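Local atomic coordinates of penicillin binding protein 2X (Streptococcus thermophilus, PDB entry 5U47), a protein that probably cross-links peptide stems of adjacent peptidoglycan strands as a transpeptidase of the cell-division machinery and binds penicillin. Residues T24-R32 against N162-G172; L433-V441 against L609-I617. The protein carries 1 engineered substitution. One frame throughout, in Å; residues are numbered along the deposited sequence.

Contact 1: residues T24-R32 against N162-G172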
loop_
_atom_site.group_PDB
_atom_site.type_symbol
_atom_site.label_atom_id
_atom_site.label_comp_id
_atom_site.label_asym_id
_atom_site.label_seq_id
_atom_site.Cartn_x
_atom_site.Cartn_y
_atom_site.Cartn_z
ATOM N N THR A 24 42.685 1.194 -2.406
ATOM C CA THR A 24 41.363 1.864 -2.161
ATOM C C THR A 24 40.237 1.190 -2.983
ATOM O O THR A 24 40.336 1.035 -4.205
ATOM C CB THR A 24 41.438 3.387 -2.423
ATOM O OG1 THR A 24 40.132 3.973 -2.298
ATOM C CG2 THR A 24 42.014 3.691 -3.821
ATOM N N LYS A 25 39.173 0.796 -2.291
ATOM C CA LYS A 25 38.053 0.085 -2.901
ATOM C C LYS A 25 36.924 1.010 -3.372
ATOM O O LYS A 25 36.811 2.155 -2.932
ATOM C CB LYS A 25 37.463 -0.892 -1.881
ATOM C CG LYS A 25 38.431 -1.941 -1.336
ATOM C CD LYS A 25 38.749 -3.006 -2.366
ATOM C CE LYS A 25 39.672 -4.069 -1.797
ATOM N NZ LYS A 25 39.115 -4.756 -0.592
ATOM N N THR A 26 36.089 0.471 -4.260
ATOM C CA THR A 26 34.915 1.153 -4.788
ATOM C C THR A 26 33.746 0.190 -4.651
ATOM O O THR A 26 33.867 -0.981 -4.994
ATOM C CB THR A 26 35.075 1.499 -6.280
ATOM O OG1 THR A 26 36.250 2.290 -6.462
ATOM C CG2 THR A 26 33.855 2.258 -6.817
ATOM N N ILE A 27 32.627 0.689 -4.144
ATOM C CA ILE A 27 31.432 -0.111 -3.978
ATOM C C ILE A 27 30.883 -0.549 -5.341
ATOM O O ILE A 27 30.931 0.207 -6.319
ATOM C CB ILE A 27 30.345 0.686 -3.213
ATOM C CG1 ILE A 27 30.816 0.994 -1.784
ATOM C CG2 ILE A 27 29.013 -0.075 -3.179
ATOM C CD1 ILE A 27 29.934 1.983 -1.045
ATOM N N VAL A 28 30.413 -1.795 -5.392
ATOM C CA VAL A 28 29.753 -2.357 -6.568
ATOM C C VAL A 28 28.324 -2.638 -6.092
ATOM O O VAL A 28 28.095 -3.485 -5.224
ATOM C CB VAL A 28 30.452 -3.637 -7.083
ATOM C CG1 VAL A 28 29.704 -4.240 -8.262
ATOM C CG2 VAL A 28 31.872 -3.325 -7.507
ATOM N N ALA A 29 27.372 -1.873 -6.604
ATOM C CA ALA A 29 25.992 -2.021 -6.201
ATOM C C ALA A 29 25.464 -3.386 -6.589
ATOM O O ALA A 29 25.728 -3.877 -7.676
ATOM C CB ALA A 29 25.133 -0.936 -6.839
ATOM N N ALA A 30 24.746 -4.004 -5.677
ATOM C CA ALA A 30 24.110 -5.280 -5.943
ATOM C C ALA A 30 22.892 -5.064 -6.849
ATOM O O ALA A 30 22.339 -3.957 -6.926
ATOM C CB ALA A 30 23.662 -5.912 -4.632
ATOM N N LYS A 31 22.491 -6.121 -7.541
ATOM C CA LYS A 31 21.287 -6.079 -8.318
ATOM C C LYS A 31 20.102 -5.893 -7.342
ATOM O O LYS A 31 19.969 -6.617 -6.351
ATOM C CB LYS A 31 21.100 -7.379 -9.080
ATOM C CG LYS A 31 19.767 -7.462 -9.799
ATOM C CD LYS A 31 19.527 -8.804 -10.426
ATOM C CE LYS A 31 18.177 -8.802 -11.118
ATOM N NZ LYS A 31 17.832 -10.155 -11.633
ATOM N N ARG A 32 19.257 -4.919 -7.632
ATOM C CA ARG A 32 18.085 -4.657 -6.831
ATOM C C ARG A 32 17.022 -5.697 -7.164
ATOM O O ARG A 32 16.840 -6.069 -8.330
ATOM C CB ARG A 32 17.567 -3.251 -7.131
ATOM C CG ARG A 32 16.409 -2.786 -6.265
ATOM C CD ARG A 32 16.091 -1.327 -6.576
ATOM N NE ARG A 32 15.015 -0.789 -5.749
ATOM C CZ ARG A 32 15.164 -0.374 -4.494
ATOM N NH1 ARG A 32 16.350 -0.458 -3.877
ATOM N NH2 ARG A 32 14.128 0.101 -3.835
ATOM N N ASN A 162 27.317 7.819 -4.790
ATOM C CA ASN A 162 28.007 7.753 -3.504
ATOM C C ASN A 162 29.189 8.737 -3.613
ATOM O O ASN A 162 30.129 8.514 -4.377
ATOM C CB ASN A 162 28.466 6.316 -3.225
ATOM C CG ASN A 162 29.131 6.154 -1.865
ATOM O OD1 ASN A 162 29.912 6.997 -1.431
ATOM N ND2 ASN A 162 28.846 5.040 -1.204
ATOM N N LYS A 163 29.110 9.836 -2.866
ATOM C CA LYS A 163 30.138 10.891 -2.889
ATOM C C LYS A 163 31.541 10.445 -2.433
ATOM O O LYS A 163 32.537 11.097 -2.757
ATOM C CB LYS A 163 29.676 12.076 -2.031
ATOM C CG LYS A 163 28.480 12.830 -2.595
ATOM C CD LYS A 163 28.892 13.743 -3.746
ATOM C CE LYS A 163 27.703 14.451 -4.377
ATOM N NZ LYS A 163 26.813 13.506 -5.104
ATOM N N LYS A 164 31.605 9.349 -1.677
ATOM C CA LYS A 164 32.883 8.817 -1.180
ATOM C C LYS A 164 33.767 8.230 -2.301
ATOM O O LYS A 164 34.962 8.530 -2.353
ATOM C CB LYS A 164 32.605 7.757 -0.088
ATOM C CG LYS A 164 33.797 6.979 0.471
ATOM C CD LYS A 164 34.739 7.792 1.341
ATOM C CE LYS A 164 35.783 6.865 1.955
ATOM N NZ LYS A 164 36.772 7.558 2.831
ATOM N N ASP A 165 33.178 7.417 -3.190
ATOM C CA ASP A 165 33.929 6.734 -4.274
ATOM C C ASP A 165 33.393 6.903 -5.717
ATOM O O ASP A 165 33.929 6.307 -6.659
ATOM C CB ASP A 165 34.058 5.242 -3.930
ATOM C CG ASP A 165 32.699 4.529 -3.785
ATOM O OD1 ASP A 165 31.663 5.057 -4.258
ATOM O OD2 ASP A 165 32.678 3.421 -3.212
ATOM N N GLY A 166 32.344 7.709 -5.891
ATOM C CA GLY A 166 31.775 7.941 -7.216
ATOM C C GLY A 166 30.917 6.820 -7.785
ATOM O O GLY A 166 30.532 6.881 -8.949
ATOM N N SER A 167 30.607 5.804 -6.972
ATOM C CA SER A 167 29.783 4.690 -7.409
ATOM C C SER A 167 28.315 5.079 -7.438
ATOM O O SER A 167 27.901 6.031 -6.790
ATOM C CB SER A 167 29.957 3.479 -6.477
ATOM O OG SER A 167 29.659 3.799 -5.128
ATOM N N TYR A 168 27.537 4.331 -8.202
ATOM C CA TYR A 168 26.094 4.542 -8.264
ATOM C C TYR A 168 25.372 3.323 -7.797
ATOM O O TYR A 168 25.842 2.217 -7.989
ATOM C CB TYR A 168 25.630 4.861 -9.684
ATOM C CG TYR A 168 25.963 6.259 -10.090
ATOM C CD1 TYR A 168 27.241 6.587 -10.516
ATOM C CD2 TYR A 168 25.005 7.270 -10.024
ATOM C CE1 TYR A 168 27.557 7.887 -10.885
ATOM C CE2 TYR A 168 25.313 8.576 -10.396
ATOM C CZ TYR A 168 26.589 8.869 -10.823
ATOM O OH TYR A 168 26.900 10.143 -11.188
ATOM N N SER A 169 24.231 3.546 -7.167
ATOM C CA SER A 169 23.360 2.465 -6.747
ATOM C C SER A 169 21.922 2.976 -6.815
ATOM O O SER A 169 21.670 4.178 -6.725
ATOM C CB SER A 169 23.699 2.003 -5.326
ATOM O OG SER A 169 23.338 2.991 -4.383
ATOM N N LEU A 170 20.984 2.063 -6.995
ATOM C CA LEU A 170 19.588 2.431 -7.013
ATOM C C LEU A 170 19.091 2.500 -5.581
ATOM O O LEU A 170 19.304 1.560 -4.816
ATOM C CB LEU A 170 18.776 1.383 -7.762
ATOM C CG LEU A 170 19.009 1.283 -9.257
ATOM C CD1 LEU A 170 18.116 0.171 -9.789
ATOM C CD2 LEU A 170 18.702 2.613 -9.932
ATOM N N ILE A 171 18.426 3.598 -5.237
ATOM C CA ILE A 171 17.832 3.785 -3.902
ATOM C C ILE A 171 16.366 4.184 -4.031
ATOM O O ILE A 171 16.033 5.157 -4.729
ATOM C CB ILE A 171 18.565 4.860 -3.095
ATOM C CG1 ILE A 171 20.047 4.479 -2.966
ATOM C CG2 ILE A 171 17.912 5.059 -1.721
ATOM C CD1 ILE A 171 20.878 5.447 -2.163
ATOM N N GLY A 172 15.500 3.434 -3.345
ATOM C CA GLY A 172 14.066 3.715 -3.349
ATOM C C GLY A 172 13.795 5.078 -2.731
ATOM O O GLY A 172 14.238 5.344 -1.614
HETATM O O HOH W 1 27.885 0.338 -8.258
HETATM O O HOH W 2 18.885 -1.217 -4.779
#
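Asp165 reaches out of the 162-167 turn to Thr26 and Ile27, and its side chain is worth following outward. CB sits at the edge of van der Waals range from Thr26 CG2, and Asp165 CG comes to 4.0 Å from Thr26 CG2. At the tip the two oxygens divide their work. Asp165 OD2 takes the backbone N of Ile27 in a nearly straight bond of 2.9 Å (175°), although the N-H comes from above the carboxylate plane, 45° out of it. OD1 turns back to its own loop and accepts twice, from the N and the hydroxyl of Ser167, both from the same face. With chi1 at 60°, CG lies between the backbone N and the carbonyl carbon, which lets one carboxylate serve both segments. Ile27 CG1 rests 3.4 Å from Asp165 OD2, while Ile27 CD1 pushes to 3.2 Å from Asn162 ND2, a close approach of two side chains that cross at about a right angle.

The turn joins strands 157-161 and 168-172 of an antiparallel hairpin within the dimerisation-domain range, as is strand 26-28, and two Asx turns shape it, at Asn162 and Asp165. Strand 26-28 hydrogen-bonds instead to strand 189-192, and toward the hairpin a water bridges Ala29 N and Tyr168 O. Ala29 CB packs 3.6 Å from Ser169 CB.

Farther on, the extended Arg32 chain lays Arg32 CD 4.0 Å from Leu170 CB. A second water, in the guanidinium plane, bridges NH1 to Leu170 O; NE pairs with Glu177, and NH2 shares Asn181 OD1 with Gly172 N.

Contact 2: residues L433-V441 against L609-I617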
loop_
_atom_site.group_PDB
_atom_site.type_symbol
_atom_site.label_atom_id
_atom_site.label_comp_id
_atom_site.label_asym_id
_atom_site.label_seq_id
_atom_site.Cartn_x
_atom_site.Cartn_y
_atom_site.Cartn_z
ATOM N N LEU A 433 -9.319 -7.667 9.527
ATOM C CA LEU A 433 -8.072 -8.121 8.940
ATOM C C LEU A 433 -7.163 -6.954 8.636
ATOM O O LEU A 433 -7.626 -5.835 8.366
ATOM C CB LEU A 433 -8.350 -8.851 7.615
ATOM C CG LEU A 433 -9.318 -10.035 7.640
ATOM C CD1 LEU A 433 -9.544 -10.617 6.248
ATOM C CD2 LEU A 433 -8.811 -11.117 8.567
ATOM N N GLU A 434 -5.862 -7.216 8.694
ATOM C CA GLU A 434 -4.860 -6.214 8.333
ATOM C C GLU A 434 -4.759 -6.186 6.796
ATOM O O GLU A 434 -4.550 -7.232 6.174
ATOM C CB GLU A 434 -3.516 -6.606 8.932
ATOM C CG GLU A 434 -2.359 -5.661 8.643
ATOM C CD GLU A 434 -2.385 -4.363 9.442
ATOM O OE1 GLU A 434 -3.422 -3.976 10.038
ATOM O OE2 GLU A 434 -1.329 -3.713 9.453
ATOM N N PRO A 435 -4.908 -5.003 6.172
ATOM C CA PRO A 435 -4.707 -4.941 4.740
ATOM C C PRO A 435 -3.255 -5.328 4.424
ATOM O O PRO A 435 -2.362 -4.974 5.199
ATOM C CB PRO A 435 -4.984 -3.468 4.403
ATOM C CG PRO A 435 -5.883 -3.013 5.496
ATOM C CD PRO A 435 -5.335 -3.697 6.707
ATOM N N GLN A 436 -3.058 -6.065 3.331
ATOM C CA GLN A 436 -1.740 -6.559 2.910
ATOM C C GLN A 436 -1.493 -6.261 1.455
ATOM O O GLN A 436 -2.416 -6.356 0.616
ATOM C CB GLN A 436 -1.650 -8.078 3.080
ATOM C CG GLN A 436 -1.637 -8.557 4.519
ATOM C CD GLN A 436 -1.607 -10.070 4.652
ATOM O OE1 GLN A 436 -1.957 -10.813 3.714
ATOM N NE2 GLN A 436 -1.202 -10.540 5.822
ATOM N N PHE A 437 -0.231 -5.945 1.155
ATOM C CA PHE A 437 0.226 -5.683 -0.197
ATOM C C PHE A 437 1.433 -6.555 -0.580
ATOM O O PHE A 437 1.871 -6.508 -1.740
ATOM C CB PHE A 437 0.512 -4.175 -0.442
ATOM C CG PHE A 437 1.601 -3.603 0.432
ATOM C CD1 PHE A 437 2.934 -3.732 0.081
ATOM C CD2 PHE A 437 1.285 -2.937 1.612
ATOM C CE1 PHE A 437 3.931 -3.214 0.896
ATOM C CE2 PHE A 437 2.277 -2.417 2.430
ATOM C CZ PHE A 437 3.607 -2.556 2.067
ATOM N N ILE A 438 1.962 -7.347 0.369
ATOM C CA ILE A 438 3.078 -8.278 0.076
ATOM C C ILE A 438 2.577 -9.703 0.152
ATOM O O ILE A 438 2.043 -10.135 1.188
ATOM C CB ILE A 438 4.236 -8.181 1.089
ATOM C CG1 ILE A 438 4.753 -6.752 1.164
ATOM C CG2 ILE A 438 5.370 -9.146 0.708
ATOM C CD1 ILE A 438 5.694 -6.505 2.323
ATOM N N LYS A 439 2.780 -10.442 -0.928
ATOM C CA LYS A 439 2.375 -11.841 -1.014
ATOM C C LYS A 439 3.531 -12.755 -0.640
ATOM O O LYS A 439 3.352 -13.754 0.030
ATOM C CB LYS A 439 1.954 -12.178 -2.450
ATOM C CG LYS A 439 1.446 -13.602 -2.702
ATOM C CD LYS A 439 0.039 -13.818 -2.137
ATOM C CE LYS A 439 -0.002 -14.137 -0.643
ATOM N NZ LYS A 439 -1.242 -13.615 0.036
ATOM N N GLN A 440 4.712 -12.430 -1.142
ATOM C CA GLN A 440 5.883 -13.267 -0.903
ATOM C C GLN A 440 7.153 -12.468 -1.052
ATOM O O GLN A 440 7.235 -11.603 -1.913
ATOM C CB GLN A 440 5.894 -14.449 -1.896
ATOM C CG GLN A 440 7.033 -15.428 -1.747
ATOM C CD GLN A 440 6.983 -16.549 -2.782
ATOM O OE1 GLN A 440 7.585 -16.420 -3.824
ATOM N NE2 GLN A 440 6.233 -17.636 -2.502
ATOM N N VAL A 441 8.133 -12.787 -0.213
ATOM C CA VAL A 441 9.476 -12.214 -0.259
ATOM C C VAL A 441 10.355 -13.419 -0.596
ATOM O O VAL A 441 10.325 -14.432 0.120
ATOM C CB VAL A 441 9.895 -11.632 1.098
ATOM C CG1 VAL A 441 11.316 -11.075 1.043
ATOM C CG2 VAL A 441 8.897 -10.579 1.556
ATOM N N LEU A 609 8.418 -5.374 10.839
ATOM C CA LEU A 609 8.057 -6.776 11.031
ATOM C C LEU A 609 7.065 -7.272 9.967
ATOM O O LEU A 609 7.199 -8.403 9.479
ATOM C CB LEU A 609 7.472 -6.984 12.423
ATOM C CG LEU A 609 8.489 -6.901 13.563
ATOM C CD1 LEU A 609 7.787 -6.845 14.915
ATOM C CD2 LEU A 609 9.471 -8.061 13.494
ATOM N N ARG A 610 6.062 -6.450 9.633
ATOM C CA ARG A 610 5.101 -6.828 8.573
ATOM C C ARG A 610 5.737 -6.907 7.188
ATOM O O ARG A 610 5.316 -7.714 6.361
ATOM C CB ARG A 610 3.884 -5.893 8.530
ATOM C CG ARG A 610 2.995 -6.067 9.734
ATOM C CD ARG A 610 1.603 -5.534 9.481
ATOM N NE ARG A 610 0.772 -5.866 10.618
ATOM C CZ ARG A 610 0.606 -5.124 11.705
ATOM N NH1 ARG A 610 1.198 -3.943 11.843
ATOM N NH2 ARG A 610 -0.174 -5.591 12.679
ATOM N N GLN A 611 6.752 -6.087 6.925
ATOM C CA GLN A 611 7.491 -6.197 5.658
ATOM C C GLN A 611 8.143 -7.570 5.525
ATOM O O GLN A 611 8.354 -8.069 4.409
ATOM C CB GLN A 611 8.559 -5.119 5.575
ATOM C CG GLN A 611 7.957 -3.720 5.508
ATOM C CD GLN A 611 8.977 -2.619 5.660
ATOM O OE1 GLN A 611 10.150 -2.876 5.936
ATOM N NE2 GLN A 611 8.536 -1.382 5.495
ATOM N N ASN A 612 8.449 -8.166 6.682
ATOM C CA ASN A 612 9.069 -9.466 6.768
ATOM C C ASN A 612 8.053 -10.573 7.068
ATOM O O ASN A 612 8.428 -11.688 7.429
ATOM C CB ASN A 612 10.226 -9.432 7.782
ATOM C CG ASN A 612 11.375 -8.561 7.293
ATOM O OD1 ASN A 612 12.239 -9.031 6.534
ATOM N ND2 ASN A 612 11.363 -7.273 7.679
ATOM N N LEU A 613 6.783 -10.242 6.890
ATOM C CA LEU A 613 5.675 -11.164 7.026
ATOM C C LEU A 613 5.389 -11.695 8.442
ATOM O O LEU A 613 4.718 -12.712 8.619
ATOM C CB LEU A 613 5.772 -12.282 5.982
ATOM C CG LEU A 613 5.921 -11.776 4.533
ATOM C CD1 LEU A 613 5.736 -12.932 3.582
ATOM C CD2 LEU A 613 4.891 -10.695 4.207
ATOM N N VAL A 614 5.849 -10.973 9.437
ATOM C CA VAL A 614 5.534 -11.291 10.823
ATOM C C VAL A 614 4.224 -10.554 11.127
ATOM O O VAL A 614 3.898 -9.563 10.442
ATOM C CB VAL A 614 6.676 -10.837 11.733
ATOM C CG1 VAL A 614 6.344 -11.058 13.203
ATOM C CG2 VAL A 614 7.940 -11.593 11.352
ATOM N N HIS A 615 3.442 -11.072 12.079
ATOM C CA HIS A 615 2.144 -10.468 12.452
ATOM C C HIS A 615 2.253 -9.960 13.890
ATOM O O HIS A 615 1.903 -10.673 14.836
ATOM C CB HIS A 615 0.980 -11.471 12.347
ATOM C CG HIS A 615 0.680 -11.926 10.951
ATOM N ND1 HIS A 615 -0.225 -12.930 10.685
ATOM C CD2 HIS A 615 1.195 -11.553 9.753
ATOM C CE1 HIS A 615 -0.297 -13.115 9.379
ATOM N NE2 HIS A 615 0.557 -12.294 8.791
ATOM N N PRO A 616 2.759 -8.728 14.063
ATOM C CA PRO A 616 2.933 -8.199 15.392
ATOM C C PRO A 616 1.649 -7.645 15.986
ATOM O O PRO A 616 0.762 -7.210 15.257
ATOM C CB PRO A 616 3.917 -7.053 15.166
ATOM C CG PRO A 616 3.580 -6.545 13.821
ATOM C CD PRO A 616 3.154 -7.752 13.030
ATOM N N ILE A 617 1.554 -7.699 17.308
ATOM C CA ILE A 617 0.445 -7.106 18.051
ATOM C C ILE A 617 1.108 -6.126 19.027
ATOM O O ILE A 617 1.894 -6.549 19.900
ATOM C CB ILE A 617 -0.341 -8.140 18.872
ATOM C CG1 ILE A 617 -0.961 -9.198 17.949
ATOM C CG2 ILE A 617 -1.400 -7.430 19.692
ATOM C CD1 ILE A 617 -1.490 -10.415 18.681
#
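Glu434 meets Arg610 at about a right angle, the carboxylate and guanidinium planes turned 37° apart. The bend at its chi2 (75°) brings Glu434 OE2 over one face of the guanidinium, 3.2 Å from Arg610 NE, so this is a salt bridge of charges alone, with no N-H aimed at the oxygen. The guanidinium spends its hydrogens elsewhere: NH2 pairs with Glu455 and NH1 bonds Arg385 O, while Pro616 CD backs the opposite face.

Two residues on, Gln436 NE2 comes to 3.9 Å from His615 NE2, amide and ring planes 49° apart; the Gln436 NE2 hydrogen bond goes to Lys453 O.

Strand 438-443 begins with Ile438, whose CD1 lies 3.7 Å from Gln611 O and whose CG2 meets Leu613 CD2 at 3.9 Å. What it packs on is the end of helix 602-611, within the range of the first PASTA domain and closed by a Schellman motif: Leu613, with positive phi, is the C-prime residue, Val614 N returns to Leu609 O and Leu613 N to Arg610 O. Gln611 O is buried here without a polar partner.

Lys439 and Gln440 then form a classic beta bulge opposite Tyr219. The CB of each leaves on the side away from 609-617; the Lys439 amine forms a salt bridge with Glu257, and Gln440 NE2 bonds Thr451. Val441 turns inward again, Val441 CG2 3.8 Å from Gln611 O and 4.4 Å from Leu613 CG.

Along the chain the two contacts come in series: contact 1 closes within the dimerisation domain well before contact 2 opens. Their centres lie about 30 Å apart and their nearest atoms about 11 Å, so they do not touch. What relates them is the mixed sheet that includes strands 42-55, 134-143, 217-220 and 438-443. Contact 1 lies against it, with Arg32 and Leu170 packing on strand 134-143, whereas contact 2 uses strand 438-443 directly. This branched or curled sheet, linked through strand 35-36 to 217-220, appears to connect the N-terminal region with strand 438-443, and contact 2 carries the connection on to the first PASTA domain.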